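PDB 3BO7: peptidyl-prolyl cis-trans isomerase cyclophilin-type from Toxoplasma gondii, which probably catalyses the cis-trans isomerisation of peptide bonds preceding proline and so speeds protein folding, as other cyclophilins do. Local coordinates for residues G141-D144 / V145-Q148. Residues are numbered along the deposited sequence; the frame is centred on the assembly and turned at random.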
ATOM      1  N   GLY A 141      10.850   3.904   7.986  1.00 39.55           N
ATOM      2  CA  GLY A 141      12.035   4.511   7.404  1.00 40.42           C
ATOM      3  C   GLY A 141      11.805   4.867   5.946  1.00 41.22           C
ATOM      4  O   GLY A 141      11.323   4.045   5.164  1.00 41.15           O
ATOM      5  N   GLY A 142      12.162   6.099   5.588  1.00 42.00           N
ATOM      6  CA  GLY A 142      11.974   6.613   4.234  1.00 42.50           C
ATOM      7  C   GLY A 142      10.915   7.696   4.157  1.00 43.02           C
ATOM      8  O   GLY A 142      10.341   7.927   3.098  1.00 43.33           O
ATOM      9  N   LEU A 143      10.658   8.371   5.274  1.00 43.78           N
ATOM     10  CA  LEU A 143       9.626   9.407   5.335  1.00 44.33           C
ATOM     11  C   LEU A 143       9.956  10.570   4.411  1.00 45.18           C
ATOM     12  O   LEU A 143       9.050  11.271   3.944  1.00 45.49           O
ATOM     13  CB  LEU A 143       9.421   9.921   6.767  1.00 44.05           C
ATOM     14  CG  LEU A 143       8.773   9.050   7.851  1.00 43.86           C
ATOM     15  CD1 LEU A 143       8.627   9.859   9.128  1.00 42.84           C
ATOM     16  CD2 LEU A 143       7.421   8.479   7.433  1.00 43.70           C
ATOM     17  N   ASP A 144      11.251  10.769   4.152  1.00 45.93           N
ATOM     18  CA  ASP A 144      11.712  11.847   3.270  1.00 46.36           C
ATOM     19  C   ASP A 144      11.595  11.513   1.783  1.00 46.61           C
ATOM     20  O   ASP A 144      11.486  12.416   0.956  1.00 46.94           O
ATOM     21  CB  ASP A 144      13.118  12.322   3.662  1.00 46.54           C
ATOM     22  CG  ASP A 144      13.108  13.140   4.951  0.50 46.60           C
ATOM     23  OD1 ASP A 144      13.080  14.386   4.874  0.50 45.92           O
ATOM     24  OD2 ASP A 144      13.083  12.535   6.044  0.50 47.20           O
ATOM     25  N   VAL A 145      11.604  10.222   1.453  1.00 46.94           N
ATOM     26  CA  VAL A 145      11.244   9.759   0.105  1.00 47.11           C
ATOM     27  C   VAL A 145       9.761  10.073  -0.147  1.00 47.38           C
ATOM     28  O   VAL A 145       9.378  10.563  -1.213  1.00 47.24           O
ATOM     29  CB  VAL A 145      11.536   8.243  -0.073  1.00 47.14           C
ATOM     30  CG1 VAL A 145      10.818   7.670  -1.303  1.00 46.88           C
ATOM     31  CG2 VAL A 145      13.033   8.001  -0.169  1.00 46.73           C
ATOM     32  N   LEU A 146       8.946   9.811   0.871  1.00 47.72           N
ATOM     33  CA  LEU A 146       7.514  10.076   0.841  1.00 47.76           C
ATOM     34  C   LEU A 146       7.256  11.560   0.631  1.00 47.94           C
ATOM     35  O   LEU A 146       6.420  11.933  -0.190  1.00 48.00           O
ATOM     36  CB  LEU A 146       6.885   9.612   2.152  1.00 47.59           C
ATOM     37  CG  LEU A 146       5.585   8.812   2.152  1.00 47.78           C
ATOM     38  CD1 LEU A 146       5.580   7.692   1.115  1.00 46.90           C
ATOM     39  CD2 LEU A 146       5.353   8.259   3.561  1.00 47.74           C
ATOM     40  N   ARG A 147       7.996  12.398   1.359  1.00 48.18           N
ATOM     41  CA  ARG A 147       7.896  13.854   1.233  1.00 48.15           C
ATOM     42  C   ARG A 147       8.257  14.382  -0.166  1.00 47.94           C
ATOM     43  O   ARG A 147       7.725  15.401  -0.599  1.00 48.00           O
ATOM     44  CB  ARG A 147       8.721  14.549   2.317  1.00 48.38           C
ATOM     45  CG  ARG A 147       8.099  14.454   3.695  1.00 48.97           C
ATOM     46  CD  ARG A 147       8.914  15.182   4.750  1.00 50.77           C
ATOM     47  NE  ARG A 147       8.372  14.930   6.084  1.00 52.64           N
ATOM     48  CZ  ARG A 147       8.867  14.048   6.952  1.00 53.86           C
ATOM     49  NH1 ARG A 147       9.950  13.329   6.656  1.00 55.00           N
ATOM     50  NH2 ARG A 147       8.284  13.894   8.130  1.00 54.03           N
ATOM     51  N   GLN A 148       9.141  13.679  -0.869  1.00 47.85           N
ATOM     52  CA  GLN A 148       9.469  14.012  -2.256  1.00 47.74           C
ATOM     53  C   GLN A 148       8.372  13.555  -3.214  1.00 47.79           C
ATOM     54  O   GLN A 148       8.081  14.236  -4.204  1.00 48.00           O
ATOM     55  CB  GLN A 148      10.823  13.418  -2.677  1.00 47.72           C
ATOM     56  CG  GLN A 148      12.045  14.149  -2.114  1.00 48.60           C
ATOM     57  CD  GLN A 148      11.955  15.671  -2.260  0.50 48.02           C
ATOM     58  OE1 GLN A 148      11.873  16.202  -3.370  0.50 47.43           O
ATOM     59  NE2 GLN A 148      11.965  16.371  -1.131  0.50 47.23           N
TER
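Val145 begins the contact by bringing its N within 3.1 Å of Gly142 O, a weak and bent bond because the N-H points well off the oxygen. Its CB rests against the same carbonyl oxygen, and the side chain reaches Leu18 on strand 16-22. Leu146 makes the better use of Gly142 O: its N donates at 3.2 Å in the carbonyl plane, with an N-H...O angle of 161°, so one oxygen takes two successive amides in the first turn. The Leu146 side chain is the buried one, packed on Leu18, Ile102 and Phe123, while its CD2 meets CD2 of Leu143 loosely at 4.4 Å.

Arg147 follows, its N bonding Leu143 O at 3.0 Å, and CG lies against that same oxygen. With CG beside the backbone N (chi1 -73°) and the chain extended from CG to NE, the guanidinium is carried back along the helix towards its start. There NH1 lies 3.5 Å from Leu143 CB and forms a salt bridge with Asp144 OD2 at 3.3 Å. The carboxylate oxygen comes in at the guanidinium edge, near its plane, yet the planes are turned 53° apart, and NH1 alone meets the carboxylate, through OD2 with OD1 farther off at 3.8 Å, rather than in a paired two-bond bridge. Asp144 is exposed, while the Arg147 side chain also touches Ile102. Gln148 closes the turn, its N bonding Asp144 O from above the carbonyl plane.

Gly142 sits at the N-cap with a backbone shape that would jam a CB against the carbonyl oxygen of Gly141, which calls for glycine; Gly141 itself is tied to Asn19 in the sheet. The whole is the N-terminal turn of the short helix 143-149, laid by Val145 and Leu146 against the eight-stranded antiparallel beta-barrel of the cyclophilin fold where strand 135-141 ends.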